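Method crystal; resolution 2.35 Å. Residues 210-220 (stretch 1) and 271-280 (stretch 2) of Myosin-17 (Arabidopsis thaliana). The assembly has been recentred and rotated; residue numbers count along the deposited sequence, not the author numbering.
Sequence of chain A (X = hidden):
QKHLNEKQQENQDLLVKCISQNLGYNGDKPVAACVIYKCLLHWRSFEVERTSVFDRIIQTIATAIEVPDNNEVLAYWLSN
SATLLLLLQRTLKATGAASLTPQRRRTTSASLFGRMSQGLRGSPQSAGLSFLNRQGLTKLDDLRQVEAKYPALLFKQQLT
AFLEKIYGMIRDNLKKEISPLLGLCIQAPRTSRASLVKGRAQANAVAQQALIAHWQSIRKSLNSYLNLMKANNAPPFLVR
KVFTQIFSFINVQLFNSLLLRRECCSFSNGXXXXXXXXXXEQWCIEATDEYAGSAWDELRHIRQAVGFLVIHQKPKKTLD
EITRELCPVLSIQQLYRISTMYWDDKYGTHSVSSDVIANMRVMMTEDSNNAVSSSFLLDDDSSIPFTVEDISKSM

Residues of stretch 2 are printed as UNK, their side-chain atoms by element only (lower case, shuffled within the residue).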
# COMPACT_ATOMS: atom_id res chain seq x y z
N ALA A 210 2.47 -14.18 24.88
CA ALA A 210 3.15 -14.84 23.74
C ALA A 210 2.38 -14.58 22.44
O ALA A 210 3.02 -14.53 21.37
CB ALA A 210 3.30 -16.32 24.00
N LEU A 211 1.05 -14.43 22.54
CA LEU A 211 0.14 -14.14 21.40
C LEU A 211 0.09 -12.63 21.13
O LEU A 211 -0.15 -12.26 19.97
CB LEU A 211 -1.25 -14.72 21.70
CG LEU A 211 -1.29 -16.23 21.93
CD1 LEU A 211 -2.66 -16.67 22.41
CD2 LEU A 211 -0.89 -16.99 20.68
N ILE A 212 0.31 -11.80 22.15
CA ILE A 212 0.43 -10.32 22.01
C ILE A 212 1.70 -9.99 21.19
O ILE A 212 1.70 -8.96 20.50
CB ILE A 212 0.44 -9.61 23.38
CG1 ILE A 212 -0.91 -9.73 24.09
CG2 ILE A 212 0.87 -8.16 23.26
CD1 ILE A 212 -1.94 -8.72 23.64
N ALA A 213 2.73 -10.84 21.28
CA ALA A 213 4.03 -10.69 20.58
C ALA A 213 3.81 -10.67 19.06
O ALA A 213 4.62 -10.03 18.36
CB ALA A 213 4.96 -11.81 20.99
N HIS A 214 2.77 -11.35 18.57
CA HIS A 214 2.42 -11.44 17.13
C HIS A 214 2.07 -10.05 16.59
O HIS A 214 2.46 -9.75 15.44
CB HIS A 214 1.30 -12.46 16.91
CG HIS A 214 1.72 -13.86 17.21
ND1 HIS A 214 3.00 -14.31 16.98
CD2 HIS A 214 1.03 -14.92 17.69
CE1 HIS A 214 3.09 -15.58 17.31
NE2 HIS A 214 1.89 -15.98 17.75
N TRP A 215 1.38 -9.22 17.37
CA TRP A 215 1.08 -7.80 17.02
C TRP A 215 2.40 -7.03 16.89
O TRP A 215 2.51 -6.20 15.97
CB TRP A 215 0.16 -7.15 18.06
CG TRP A 215 -1.19 -7.80 18.18
CD1 TRP A 215 -1.71 -8.39 19.29
CD2 TRP A 215 -2.18 -7.93 17.15
NE1 TRP A 215 -2.96 -8.87 19.03
CE2 TRP A 215 -3.28 -8.61 17.73
CE3 TRP A 215 -2.26 -7.54 15.81
CZ2 TRP A 215 -4.44 -8.91 17.01
CZ3 TRP A 215 -3.40 -7.84 15.09
CH2 TRP A 215 -4.47 -8.51 15.69
N GLN A 216 3.35 -7.32 17.78
CA GLN A 216 4.70 -6.69 17.80
C GLN A 216 5.51 -7.16 16.58
O GLN A 216 6.25 -6.33 16.02
CB GLN A 216 5.40 -6.99 19.12
CG GLN A 216 4.74 -6.30 20.31
CD GLN A 216 5.27 -6.75 21.65
OE1 GLN A 216 6.27 -7.47 21.75
NE2 GLN A 216 4.61 -6.31 22.71
N SER A 217 5.36 -8.42 16.17
CA SER A 217 6.02 -8.99 14.96
C SER A 217 5.58 -8.22 13.71
O SER A 217 6.44 -7.95 12.84
CB SER A 217 5.73 -10.47 14.81
OG SER A 217 6.11 -11.17 15.98
N ILE A 218 4.29 -7.90 13.61
CA ILE A 218 3.68 -7.14 12.48
C ILE A 218 4.27 -5.72 12.46
O ILE A 218 4.69 -5.27 11.37
CB ILE A 218 2.14 -7.14 12.58
CG1 ILE A 218 1.57 -8.52 12.24
CG2 ILE A 218 1.52 -6.05 11.71
CD1 ILE A 218 0.11 -8.70 12.60
N ARG A 219 4.31 -5.06 13.62
CA ARG A 219 4.85 -3.69 13.80
C ARG A 219 6.30 -3.62 13.30
O ARG A 219 6.67 -2.59 12.71
CB ARG A 219 4.76 -3.27 15.28
CG ARG A 219 5.03 -1.80 15.52
CD ARG A 219 5.01 -1.44 16.99
NE ARG A 219 5.53 -0.11 17.23
CZ ARG A 219 5.44 0.56 18.38
NH1 ARG A 219 4.83 0.02 19.43
NH2 ARG A 219 5.95 1.77 18.47
N LYS A 220 7.09 -4.67 13.54
CA LYS A 220 8.51 -4.77 13.10
C LYS A 220 8.57 -4.82 11.56
O LYS A 220 9.35 -4.04 10.98
CB LYS A 220 9.19 -6.00 13.70
CG LYS A 220 9.77 -5.79 15.10
CD LYS A 220 10.52 -6.99 15.64
CE LYS A 220 9.62 -8.15 16.01
NZ LYS A 220 10.33 -9.15 16.83
N UNK A 271 -10.77 -7.97 23.73
CA UNK A 271 -9.68 -7.40 24.57
C UNK A 271 -8.33 -7.62 23.88
O UNK A 271 -7.54 -6.67 23.80
c UNK A 271 -10.89 -8.58 28.10
c UNK A 271 -10.88 -7.81 26.79
o UNK A 271 -10.65 -9.80 28.07
c UNK A 271 -9.64 -8.05 25.95
o UNK A 271 -11.10 -7.94 29.16
N UNK A 272 -8.09 -8.85 23.41
CA UNK A 272 -6.82 -9.28 22.78
C UNK A 272 -6.54 -8.44 21.53
O UNK A 272 -5.39 -8.00 21.35
c UNK A 272 -3.36 -11.45 21.07
c UNK A 272 -3.62 -11.82 19.77
c UNK A 272 -5.72 -11.15 21.48
c UNK A 272 -4.92 -11.84 19.31
o UNK A 272 -2.59 -12.14 18.93
c UNK A 272 -6.85 -10.76 22.40
c UNK A 272 -5.96 -11.50 20.16
c UNK A 272 -4.41 -11.12 21.91
N UNK A 273 -7.55 -8.25 20.67
CA UNK A 273 -7.43 -7.47 19.40
C UNK A 273 -7.24 -5.99 19.74
O UNK A 273 -6.41 -5.34 19.08
c UNK A 273 -8.71 -6.65 17.37
c UNK A 273 -8.59 -9.09 17.84
c UNK A 273 -8.63 -7.70 18.46
N UNK A 274 -7.97 -5.47 20.74
CA UNK A 274 -7.86 -4.06 21.20
C UNK A 274 -6.40 -3.77 21.58
O UNK A 274 -5.92 -2.66 21.28
c UNK A 274 -8.91 -2.28 22.72
c UNK A 274 -8.79 -3.76 22.37
c UNK A 274 -10.00 -1.96 23.72
c UNK A 274 -10.42 -0.50 23.66
n UNK A 274 -11.34 -0.15 24.77
N UNK A 275 -5.73 -4.73 22.23
CA UNK A 275 -4.29 -4.67 22.59
C UNK A 275 -3.46 -4.54 21.31
O UNK A 275 -2.58 -3.67 21.27
c UNK A 275 -3.89 -5.90 23.38
N UNK A 276 -3.76 -5.37 20.31
CA UNK A 276 -3.12 -5.35 18.98
C UNK A 276 -3.27 -4.00 18.29
O UNK A 276 -2.26 -3.51 17.75
N UNK A 277 -4.48 -3.43 18.31
CA UNK A 277 -4.79 -2.13 17.64
C UNK A 277 -3.96 -1.01 18.26
O UNK A 277 -3.59 -0.08 17.52
c UNK A 277 -6.91 -2.81 15.52
c UNK A 277 -8.68 -2.39 17.23
c UNK A 277 -7.23 -2.79 17.01
c UNK A 277 -6.29 -1.84 17.77
N UNK A 278 -3.66 -1.09 19.56
CA UNK A 278 -2.84 -0.11 20.31
C UNK A 278 -1.39 -0.15 19.80
O UNK A 278 -0.77 0.93 19.72
c UNK A 278 -2.91 -0.40 21.79
N UNK A 279 -0.88 -1.34 19.47
CA UNK A 279 0.46 -1.53 18.84
C UNK A 279 0.50 -0.84 17.47
O UNK A 279 1.49 -0.13 17.20
c UNK A 279 2.67 -3.48 20.37
c UNK A 279 0.78 -3.02 18.69
c UNK A 279 1.22 -3.69 19.99
o UNK A 279 3.45 -2.98 19.53
o UNK A 279 3.03 -3.83 21.52
N UNK A 280 -0.53 -1.05 16.65
CA UNK A 280 -0.61 -0.51 15.26
C UNK A 280 -0.86 1.00 15.30
O UNK A 280 -0.31 1.70 14.43
c UNK A 280 -0.23 -3.09 13.67
c UNK A 280 -2.72 -3.34 13.56
c UNK A 280 -1.56 -2.75 14.34
c UNK A 280 -1.73 -1.24 14.50

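Position 271 carries three carbons in a row, the third bearing two oxygens, and none comes near stretch 1. A carboxylate on an unbranched chain of this length is glutamate; Glu271 is partly exposed, where a charge is readily tolerated, and its carboxylate is hydrogen-bonded elsewhere in the structure.

Position 272 has one carbon leading to a six-carbon ring that bears an oxygen, 2.7 Å from Leu211 O: this is Tyr272, whose OH donates a hydrogen bond there. The acceptor is well placed to take it: helix 210-220 is kinked here, and Leu211 O receives only a weak bond from His214 N (3.4 Å), while Trp215 N makes only a weak bond to Ile212 O. Trp215 NE1 lies over one face of the tyrosine ring, 3.1 Å from CZ, the ring planes inclined at 43°.

Position 273 shows one carbon carrying two more, the branched chain of valine. Val273 points away from stretch 1, yet its CG2 reaches 4.2 Å from Trp215 CZ2, adding apolar packing to the buried indole.

At 274, four carbons in a row end in nitrogen: lysine. Lys274 is exposed and makes no contact, so its ammonium can remain in solvent.

Position 275 has a single side-chain carbon, CB, 3.4 Å from Ile212 CD1. Ala275 is small enough to meet the isoleucine tip closely.

Position 276 has no side-chain atoms and is glycine. Gly276 CA sits over the face of the Trp215 five-membered ring, 3.2 Å from its centroid, a CH-pi contact. An ideal CB would lie 2.2 Å from Trp215 CE2, a clash, so its absence admits the indole.

Position 277 has four carbons forked at the second: leucine. Leu277, apolar and buried, points away from stretch 1.

The lone carbon at 278 marks alanine; Ala278 is exposed and out of reach, and its methyl needs no partner.

Position 279 has three carbons, the last with two oxygens facing Gln216 and Arg219. A carboxylate offers two acceptors and a negative charge: in Glu279, OE2 accepts a hydrogen bond from Gln216 NE2 (3.2 Å), and OE1 forms a salt bridge with Arg219 NH1 (3.3 Å), its hydrogen bond weak.

Position 280 again has four carbons forked at the second. Leu280 points away at CB, but its buried apolar end swings back, CD2 lying 4.0 Å from CG2 of buried Ile218.

The helices run roughly parallel, crossing at -26° with axes 9.1 Å apart. Trp215 is the knob, seated among Tyr272, Val273, Gly276 and Glu279; the tyrosine hydroxyl and glutamate carboxylate add polar ties.

Stretch 2, residues 271-280: EYVKAGLAEL
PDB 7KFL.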